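Side-chain contacts in kynurenine formamidase (Bacillus anthracis, PDB 4CO9), which catalyses the zinc-dependent hydrolysis of N-formyl-L-kynurenine to L-kynurenine and formate, the second step of the kynurenine pathway of tryptophan degradation: residues C[21-26]-C[120-125]; C[76-81]-C[170-175]; C[150-155]-C[160-165]; C[192-195]-C[201-204]. All coordinates share one frame; numbering follows the deposited sequence.

Contact 1. Residues C[21-26]-C[120-125]; sequences TWPGDT and NEFPDI
An aromatic surface contact joins two loops here, with Phe122 set against Trp22 and Pro23. Segment 21-26 lies between strands 9-10 and 29-34, and segment 120-125 between strands 108-112 and 128-129. The pair is edge-to-face: the edge of Phe122 points at the face of the Trp22 indole. The centroids of the Phe122 ring and the five-membered ring of Trp22 are 4.7 Å apart, with the planes at 53°. The atom that leads is CZ of Phe122, 3.4 Å from CD2 of Trp22 and over the middle of the indole. Phe122 has CG anti to its backbone N (chi1 -161°), and its CB points toward the other loop, which carries the ring across.

The face of Phe122 is used as well. Trp22 CA stands 4.1 Å from the ring centroid, and Pro23 CD stands 4.0 Å from it, both as CH-pi contacts on the same face. The opposite face carries CD of Pro123, so the phenyl ring is held between two prolines. Close by, Thr21 O is 3.3 Å from Phe122 CD1. The first loop is shaped by a type II beta turn from Trp22 to Asp25, closed by the hydrogen bond from Asp25 N to Trp22 O. Trp22 also touches Ser151 and Leu155. It is a substrate-binding residue, and its side chain lies about 5 Å from a bound zinc ion, so the contact borders the substrate site through Trp22.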
# COMPACT_ATOMS: atom_id res chain seq x y z
N THR C 21 11.43 -5.84 -14.34
CA THR C 21 11.43 -4.39 -14.28
C THR C 21 11.56 -3.83 -15.69
O THR C 21 11.89 -4.56 -16.61
CB THR C 21 12.60 -3.86 -13.44
OG1 THR C 21 13.84 -4.30 -14.01
CG2 THR C 21 12.53 -4.36 -12.00
N TRP C 22 11.34 -2.53 -15.85
CA TRP C 22 11.66 -1.87 -17.12
C TRP C 22 13.15 -2.13 -17.41
O TRP C 22 13.94 -2.16 -16.49
CB TRP C 22 11.37 -0.38 -17.04
CG TRP C 22 9.90 -0.06 -17.23
CD1 TRP C 22 8.92 -0.16 -16.29
CD2 TRP C 22 9.26 0.37 -18.43
NE1 TRP C 22 7.70 0.18 -16.83
CE2 TRP C 22 7.88 0.53 -18.14
CE3 TRP C 22 9.71 0.65 -19.71
CZ2 TRP C 22 6.95 0.94 -19.10
CZ3 TRP C 22 8.79 1.07 -20.67
CH2 TRP C 22 7.43 1.21 -20.36
N PRO C 23 13.53 -2.29 -18.69
CA PRO C 23 14.93 -2.53 -19.04
C PRO C 23 15.86 -1.47 -18.45
O PRO C 23 15.60 -0.27 -18.58
CB PRO C 23 14.94 -2.44 -20.57
CG PRO C 23 13.55 -2.77 -20.97
CD PRO C 23 12.65 -2.34 -19.86
N GLY C 24 16.89 -1.93 -17.72
CA GLY C 24 17.88 -1.04 -17.13
C GLY C 24 17.49 -0.40 -15.79
O GLY C 24 18.31 0.26 -15.18
N ASP C 25 16.23 -0.56 -15.37
CA ASP C 25 15.69 0.10 -14.19
C ASP C 25 16.21 -0.64 -12.96
O ASP C 25 16.76 -1.72 -13.09
CB ASP C 25 14.17 0.07 -14.26
CG ASP C 25 13.52 1.13 -13.41
OD1 ASP C 25 14.27 1.88 -12.72
OD2 ASP C 25 12.26 1.18 -13.42
N THR C 26 16.07 -0.04 -11.78
CA THR C 26 16.53 -0.67 -10.55
C THR C 26 15.96 -2.08 -10.41
O THR C 26 14.75 -2.23 -10.39
CB THR C 26 16.05 0.15 -9.32
OG1 THR C 26 16.46 1.50 -9.45
CG2 THR C 26 16.61 -0.43 -8.04
N ASN C 120 7.34 -12.06 -13.97
CA ASN C 120 8.78 -12.22 -13.90
C ASN C 120 9.48 -12.05 -15.26
O ASN C 120 10.68 -12.25 -15.37
CB ASN C 120 9.12 -13.56 -13.23
CG ASN C 120 8.62 -13.66 -11.78
OD1 ASN C 120 8.19 -12.66 -11.18
ND2 ASN C 120 8.70 -14.85 -11.19
N GLU C 121 8.72 -11.64 -16.28
CA GLU C 121 9.29 -11.24 -17.56
C GLU C 121 8.75 -9.88 -17.98
O GLU C 121 7.59 -9.58 -17.74
CB GLU C 121 8.94 -12.25 -18.65
CG GLU C 121 9.41 -13.67 -18.35
CD GLU C 121 9.01 -14.65 -19.44
OE1 GLU C 121 8.69 -14.21 -20.56
OE2 GLU C 121 8.99 -15.88 -19.15
N PHE C 122 9.60 -9.07 -18.60
CA PHE C 122 9.12 -7.82 -19.16
C PHE C 122 8.71 -8.07 -20.61
O PHE C 122 9.48 -8.64 -21.38
CB PHE C 122 10.19 -6.74 -19.07
CG PHE C 122 9.64 -5.36 -19.21
CD1 PHE C 122 8.95 -4.78 -18.16
CD2 PHE C 122 9.75 -4.66 -20.41
CE1 PHE C 122 8.42 -3.51 -18.29
CE2 PHE C 122 9.22 -3.39 -20.54
CZ PHE C 122 8.55 -2.82 -19.49
N PRO C 123 7.48 -7.65 -21.00
CA PRO C 123 7.03 -7.92 -22.37
C PRO C 123 7.78 -7.15 -23.45
O PRO C 123 8.37 -6.11 -23.18
CB PRO C 123 5.56 -7.48 -22.35
CG PRO C 123 5.51 -6.42 -21.29
CD PRO C 123 6.52 -6.83 -20.25
N ASP C 124 7.76 -7.68 -24.67
CA ASP C 124 8.37 -7.01 -25.81
C ASP C 124 7.39 -6.05 -26.47
O ASP C 124 7.80 -5.04 -27.03
CB ASP C 124 8.84 -8.06 -26.82
CG ASP C 124 9.94 -8.94 -26.26
OD1 ASP C 124 10.91 -8.39 -25.71
OD2 ASP C 124 9.82 -10.18 -26.36
N ILE C 125 6.10 -6.39 -26.43
CA ILE C 125 5.05 -5.52 -26.95
C ILE C 125 3.80 -5.68 -26.08
O ILE C 125 3.55 -6.75 -25.55
CB ILE C 125 4.70 -5.87 -28.43
CG1 ILE C 125 3.71 -4.87 -29.02
CG2 ILE C 125 4.14 -7.28 -28.54
CD1 ILE C 125 3.55 -5.00 -30.53

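Contact 2. Residues C[76-81]-C[170-175]; sequences QVYVGP and SIHILE. With ZN (zinc ion), chain O; ZN (zinc ion), chain P.
The backbones stay well apart, with Val77 and His172 nearest at 7.7 Å between CA atoms, so side chains bridge the end of a 3-10 segment at 76-77 and strand 172-175. That strand belongs to the central mixed sheet, between strands 144-147 and 56-58. Val77 and Tyr78 meet His172 in different ways. CG1 of Val77 lies over one face of the imidazole, 3.9 Å from its centroid, in a CH-pi contact. Tyr78 comes to the edge of the same ring. His172 ND1 donates to Tyr78 OH over 3.0 Å, at an angle of 154°, with the hydroxyl in the imidazole plane. The two ring planes are almost perpendicular, at 87°. The face contact and the edge bond together would limit rotation of the imidazole.

Tyr78 OH has a second partner, water 1, to which it donates. The same water accepts from Ile173 N, so the phenol is tied to the strand backbone as well. At the far end of the strand, Glu175 reaches the binuclear zinc site with its chain extended beyond CG. Both of its oxygens bind one zinc, OE2 at 2.1 Å and OE1 at 2.6 Å. OE1 also bridges to the second zinc, 2.4 Å away.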
# COMPACT_ATOMS: atom_id res chain seq x y z
N GLN C 76 -9.40 9.39 -2.55
CA GLN C 76 -10.76 8.90 -2.89
C GLN C 76 -10.77 8.22 -4.24
O GLN C 76 -11.60 7.36 -4.47
CB GLN C 76 -11.76 10.10 -2.82
CG GLN C 76 -11.67 11.11 -1.62
CD GLN C 76 -11.67 10.46 -0.25
OE1 GLN C 76 -12.39 9.49 0.00
NE2 GLN C 76 -10.84 10.99 0.63
N VAL C 77 -9.87 8.63 -5.13
CA VAL C 77 -9.79 8.06 -6.45
C VAL C 77 -9.47 6.57 -6.43
O VAL C 77 -9.97 5.80 -7.27
CB VAL C 77 -8.72 8.80 -7.29
CG1 VAL C 77 -8.46 8.07 -8.60
CG2 VAL C 77 -9.16 10.22 -7.58
N TYR C 78 -8.68 6.16 -5.45
CA TYR C 78 -8.12 4.81 -5.42
C TYR C 78 -8.91 3.80 -4.58
O TYR C 78 -8.44 2.68 -4.39
CB TYR C 78 -6.67 4.89 -4.95
CG TYR C 78 -5.81 5.72 -5.85
CD1 TYR C 78 -5.24 5.18 -6.99
CD2 TYR C 78 -5.61 7.07 -5.59
CE1 TYR C 78 -4.46 5.95 -7.84
CE2 TYR C 78 -4.83 7.86 -6.44
CZ TYR C 78 -4.25 7.28 -7.57
OH TYR C 78 -3.48 8.05 -8.42
N VAL C 79 -10.07 4.20 -4.05
CA VAL C 79 -10.94 3.29 -3.32
C VAL C 79 -12.38 3.49 -3.79
O VAL C 79 -12.90 4.60 -3.71
CB VAL C 79 -10.89 3.55 -1.80
CG1 VAL C 79 -11.73 2.50 -1.06
CG2 VAL C 79 -9.45 3.51 -1.29
N GLY C 80 -13.03 2.42 -4.20
CA GLY C 80 -14.46 2.49 -4.51
C GLY C 80 -14.88 1.60 -5.65
O GLY C 80 -14.09 0.79 -6.14
N PRO C 81 -16.15 1.74 -6.08
CA PRO C 81 -16.72 0.89 -7.12
C PRO C 81 -15.88 0.91 -8.38
O PRO C 81 -15.37 1.96 -8.77
CB PRO C 81 -18.10 1.54 -7.38
CG PRO C 81 -18.46 2.13 -6.07
CD PRO C 81 -17.16 2.66 -5.51
N SER C 170 -8.13 14.22 -15.83
CA SER C 170 -8.31 13.83 -14.45
C SER C 170 -8.48 12.32 -14.25
O SER C 170 -9.07 11.90 -13.27
CB SER C 170 -9.48 14.60 -13.81
OG SER C 170 -9.13 15.96 -13.69
N ILE C 171 -7.93 11.53 -15.17
CA ILE C 171 -7.99 10.08 -15.08
C ILE C 171 -6.64 9.56 -14.59
O ILE C 171 -5.62 9.75 -15.23
CB ILE C 171 -8.29 9.41 -16.42
CG1 ILE C 171 -9.60 9.95 -16.98
CG2 ILE C 171 -8.36 7.90 -16.24
CD1 ILE C 171 -9.88 9.50 -18.40
N HIS C 172 -6.69 8.89 -13.45
CA HIS C 172 -5.52 8.35 -12.80
C HIS C 172 -5.18 6.98 -13.37
O HIS C 172 -6.01 6.38 -14.03
CB HIS C 172 -5.77 8.29 -11.31
CG HIS C 172 -5.97 9.65 -10.71
ND1 HIS C 172 -5.16 10.14 -9.71
CD2 HIS C 172 -6.86 10.63 -10.98
CE1 HIS C 172 -5.56 11.35 -9.37
NE2 HIS C 172 -6.59 11.67 -10.13
N ILE C 173 -3.97 6.52 -13.12
CA ILE C 173 -3.40 5.36 -13.82
C ILE C 173 -2.89 4.31 -12.86
O ILE C 173 -2.08 4.60 -11.98
CB ILE C 173 -2.24 5.80 -14.74
CG1 ILE C 173 -2.76 6.75 -15.83
CG2 ILE C 173 -1.56 4.58 -15.38
CD1 ILE C 173 -1.68 7.45 -16.61
N LEU C 174 -3.33 3.07 -13.10
CA LEU C 174 -2.93 1.90 -12.34
C LEU C 174 -2.43 0.87 -13.34
O LEU C 174 -3.13 0.55 -14.30
CB LEU C 174 -4.14 1.39 -11.56
CG LEU C 174 -4.11 0.01 -10.92
CD1 LEU C 174 -2.97 -0.09 -9.91
CD2 LEU C 174 -5.44 -0.28 -10.27
N GLU C 175 -1.23 0.35 -13.12
CA GLU C 175 -0.58 -0.57 -14.05
C GLU C 175 -0.22 -1.90 -13.38
O GLU C 175 -0.07 -1.97 -12.15
CB GLU C 175 0.66 0.09 -14.65
CG GLU C 175 0.31 1.18 -15.65
CD GLU C 175 1.43 2.18 -15.90
OE1 GLU C 175 2.36 2.28 -15.06
OE2 GLU C 175 1.36 2.88 -16.95
ZN ZN O . 2.88 4.31 -16.60
ZN ZN P . 4.31 3.25 -14.05
O HOH W 1 -2.38 7.12 -10.73
O HOH W 2 4.76 4.02 -15.90
O HOH W 3 4.17 3.13 -18.43

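Contact 3. Residues C[150-155]-C[160-165]; sequences PSVDPL and LAAHHQ. With ZN (zinc ion), chain O.
Asp153 turns its side chain onto the first turn of helix 161-168, and each of its atoms meets something there. CB lies 3.8 Å from CD2 of Leu160. CG sits beside the Leu160 backbone, anti to the carbonyl carbon of Asp153 (chi1 -81°). At the tip the carboxylate splits its work. OD1 takes the N-H of Ala162 at 2.9 Å on its syn lone pair, and the Ala162 methyl lies alongside it. OD2 has two donors. His163 N approaches on the syn side at 3.0 Å, somewhat out of the carboxylate plane. His163 ND1 comes to the anti lone pair at 2.7 Å.

One buried carboxylate thus satisfies the N-H groups of the second and third residues after the N-cap residue Leu160. The bond from His163 ND1 to Asp153 OD2 is a His-carboxylate hydrogen bond behind a metal ligand: His163 NE2 binds zinc at 2.3 Å, and Asp153 is its second-shell partner. The carboxylate and imidazole planes are 28° apart, so the two groups are nearly coplanar. Such a bond fixes the rotation of the ring and probably makes NE2 a stronger donor to the metal.

Over one face of the ring sits CG2 of Val152, 3.6 Å from the centroid, in a CH-pi contact. The same methyl touches CB of Ala162. Ser151 OG meets the ring edge at CE1, 3.4 Å away. This hydroxyl also accepts from Asp153 N in an ST turn, which holds the loop leading into the aspartate. Asp58 and Glu175 are the other protein ligands of the zinc that His163 binds.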
# COMPACT_ATOMS: atom_id res chain seq x y z
N PRO C 150 2.35 -3.31 -18.13
CA PRO C 150 3.16 -2.29 -17.41
C PRO C 150 2.93 -0.85 -17.81
O PRO C 150 3.40 0.04 -17.10
CB PRO C 150 4.60 -2.68 -17.77
CG PRO C 150 4.53 -4.10 -18.16
CD PRO C 150 3.21 -4.28 -18.83
N SER C 151 2.26 -0.62 -18.92
CA SER C 151 2.08 0.73 -19.41
C SER C 151 0.75 0.93 -20.14
O SER C 151 0.17 -0.02 -20.66
CB SER C 151 3.23 1.11 -20.33
OG SER C 151 3.21 2.51 -20.58
N VAL C 152 0.30 2.18 -20.14
CA VAL C 152 -0.84 2.59 -20.99
C VAL C 152 -0.38 3.10 -22.36
O VAL C 152 -1.20 3.30 -23.25
CB VAL C 152 -1.71 3.67 -20.31
CG1 VAL C 152 -2.34 3.11 -19.04
CG2 VAL C 152 -0.93 4.94 -20.03
N ASP C 153 0.93 3.30 -22.53
CA ASP C 153 1.52 3.69 -23.82
C ASP C 153 2.42 2.59 -24.34
O ASP C 153 2.84 1.70 -23.57
CB ASP C 153 2.33 4.97 -23.66
CG ASP C 153 1.48 6.21 -23.68
OD1 ASP C 153 0.82 6.46 -24.70
OD2 ASP C 153 1.48 6.93 -22.67
N PRO C 154 2.75 2.63 -25.65
CA PRO C 154 3.66 1.61 -26.17
C PRO C 154 4.99 1.65 -25.42
O PRO C 154 5.43 2.72 -25.00
CB PRO C 154 3.84 2.00 -27.64
CG PRO C 154 2.62 2.80 -27.97
CD PRO C 154 2.30 3.55 -26.71
N LEU C 155 5.61 0.49 -25.29
CA LEU C 155 6.82 0.36 -24.48
C LEU C 155 7.99 1.22 -24.98
O LEU C 155 8.82 1.66 -24.18
CB LEU C 155 7.26 -1.10 -24.41
CG LEU C 155 6.24 -2.08 -23.82
CD1 LEU C 155 6.79 -3.49 -23.89
CD2 LEU C 155 5.87 -1.70 -22.39
N LEU C 160 4.39 9.43 -24.86
CA LEU C 160 3.48 9.01 -23.78
C LEU C 160 2.15 9.76 -23.85
O LEU C 160 1.71 10.37 -22.88
CB LEU C 160 4.12 9.20 -22.39
CG LEU C 160 5.40 8.43 -22.09
CD1 LEU C 160 5.71 8.52 -20.61
CD2 LEU C 160 5.30 6.98 -22.51
N ALA C 161 1.54 9.71 -25.03
CA ALA C 161 0.33 10.46 -25.28
C ALA C 161 -0.79 10.03 -24.35
O ALA C 161 -1.52 10.87 -23.85
CB ALA C 161 -0.09 10.30 -26.74
N ALA C 162 -0.92 8.73 -24.12
CA ALA C 162 -1.96 8.24 -23.22
C ALA C 162 -1.77 8.70 -21.80
O ALA C 162 -2.72 9.19 -21.19
CB ALA C 162 -2.06 6.72 -23.27
N HIS C 163 -0.55 8.59 -21.26
CA HIS C 163 -0.30 9.11 -19.91
C HIS C 163 -0.73 10.58 -19.80
O HIS C 163 -1.46 10.96 -18.89
CB HIS C 163 1.17 9.04 -19.53
CG HIS C 163 1.66 7.68 -19.16
ND1 HIS C 163 2.10 6.76 -20.09
CD2 HIS C 163 1.80 7.08 -17.95
CE1 HIS C 163 2.50 5.67 -19.47
NE2 HIS C 163 2.33 5.83 -18.17
N HIS C 164 -0.26 11.39 -20.73
CA HIS C 164 -0.54 12.82 -20.71
C HIS C 164 -2.03 13.12 -20.84
O HIS C 164 -2.56 13.92 -20.08
CB HIS C 164 0.24 13.54 -21.83
CG HIS C 164 1.67 13.82 -21.48
ND1 HIS C 164 2.70 12.97 -21.82
CD2 HIS C 164 2.23 14.84 -20.80
CE1 HIS C 164 3.84 13.47 -21.38
NE2 HIS C 164 3.58 14.61 -20.76
N GLN C 165 -2.69 12.49 -21.81
CA GLN C 165 -4.09 12.79 -22.05
C GLN C 165 -4.97 12.32 -20.90
O GLN C 165 -5.92 13.01 -20.52
CB GLN C 165 -4.56 12.20 -23.39
CG GLN C 165 -4.04 12.98 -24.59
CD GLN C 165 -4.41 14.45 -24.52
OE1 GLN C 165 -5.58 14.80 -24.41
NE2 GLN C 165 -3.40 15.32 -24.56
ZN ZN O . 2.88 4.31 -16.60
O HOH W 2 4.76 4.02 -15.90
O HOH W 3 4.17 3.13 -18.43

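Contact 4. Residues C[192-195]-C[201-204]; sequences LPLA and GSPV
Ser202 OG is held by one partner from each segment. It accepts from Leu194 N at 2.9 Å, with an N-H...O angle of 155°, and donates to Pro203 O at 2.7 Å. The hydroxyl therefore links the loop 192-195 to the carbonyl of its own neighbour. The donor is tilted 26° from the plane of that carbonyl. The position follows from a first torsion of 179°, which sets OG opposite the backbone N and beside the carbonyl carbon, where both partners can be reached. All the groups involved are buried, so the serine satisfies a backbone N-H of the loop within the protein interior.

Apolar atoms close in around the hydroxyl. CB and CG of Leu194 each lie 3.5 Å from Ser202 OG, so the leucine flanks the polar atom with the base of its side chain. Pro193 packs alongside, its CB 3.7 Å from CB of Ser202.

The contact lies at one end of the central mixed sheet. Strand 201-203 is its outermost strand within the chain, antiparallel to strand 56-58, which carries two zinc ligands, His56 and Asp58. Loop 192-195 follows strand 185-190 and returns beside this edge. Pro193 and Val204 both touch Ile57 of strand 56-58. The second subunit meets the contact too: Arg205 of that subunit donates NH1 to Pro193 O, and its Val204 packs on Leu194.

Val204 of the same chain as Leu192 comes up to the backbone of that leucine. Its CG1 is 3.2 Å from Leu192 O, and its CB is 3.5 Å from the same oxygen.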
# COMPACT_ATOMS: atom_id res chain seq x y z
N LEU C 192 -4.28 1.78 -3.07
CA LEU C 192 -3.83 3.04 -2.50
C LEU C 192 -2.32 3.24 -2.63
O LEU C 192 -1.55 2.34 -2.28
CB LEU C 192 -4.20 3.10 -1.01
CG LEU C 192 -5.66 3.41 -0.69
CD1 LEU C 192 -6.02 2.89 0.68
CD2 LEU C 192 -5.92 4.90 -0.78
N PRO C 193 -1.90 4.42 -3.08
CA PRO C 193 -0.46 4.71 -3.05
C PRO C 193 0.04 4.91 -1.64
O PRO C 193 -0.71 5.37 -0.77
CB PRO C 193 -0.31 6.01 -3.83
CG PRO C 193 -1.67 6.61 -3.93
CD PRO C 193 -2.69 5.55 -3.61
N LEU C 194 1.31 4.57 -1.41
CA LEU C 194 1.98 4.95 -0.19
C LEU C 194 2.05 6.47 -0.11
O LEU C 194 1.96 7.16 -1.13
CB LEU C 194 3.38 4.33 -0.16
CG LEU C 194 3.45 2.79 -0.19
CD1 LEU C 194 4.91 2.35 -0.17
CD2 LEU C 194 2.71 2.20 1.00
N ALA C 195 2.21 7.00 1.10
CA ALA C 195 2.19 8.44 1.31
C ALA C 195 3.52 9.11 0.93
O ALA C 195 4.13 9.76 1.75
CB ALA C 195 1.83 8.73 2.76
N GLY C 201 5.33 7.97 -8.40
CA GLY C 201 4.35 6.88 -8.41
C GLY C 201 4.54 6.05 -7.15
O GLY C 201 5.36 6.42 -6.30
N SER C 202 3.80 4.97 -7.02
CA SER C 202 3.92 4.12 -5.84
C SER C 202 3.50 2.71 -6.14
O SER C 202 2.50 2.50 -6.81
CB SER C 202 3.03 4.63 -4.71
OG SER C 202 3.14 3.80 -3.57
N PRO C 203 4.26 1.72 -5.64
CA PRO C 203 3.66 0.39 -5.61
C PRO C 203 2.42 0.42 -4.71
O PRO C 203 2.33 1.24 -3.79
CB PRO C 203 4.74 -0.51 -4.99
CG PRO C 203 5.71 0.41 -4.37
CD PRO C 203 5.60 1.75 -5.04
N VAL C 204 1.48 -0.46 -5.02
CA VAL C 204 0.24 -0.56 -4.27
C VAL C 204 -0.12 -2.02 -4.08
O VAL C 204 0.38 -2.90 -4.81
CB VAL C 204 -0.94 0.14 -4.98
CG1 VAL C 204 -0.61 1.59 -5.27
CG2 VAL C 204 -1.33 -0.59 -6.26

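Contacts 2 and 4 lie on the central mixed sheet, at strands 172-175 and 201-203, with strand 56-58 between these two. Their centres are 11 Å apart, and they touch through Tyr78 and Pro193. Contact 3 joins the loop after strand 144-147 to helix 161-168, which leads straight into strand 172-175. Contact 1 lies at the surface, its centre 16 Å from that of contact 3, and packs on it through Leu155. Along the chain, contacts 1 and 2 alternate their segments, both segments of contact 3 fall between those of contact 2, and contact 4 comes last. Contacts 2 and 3 supply zinc ligands, contact 1 borders the site through Trp22, and contact 4 lies farther off. Every contact touches the second subunit.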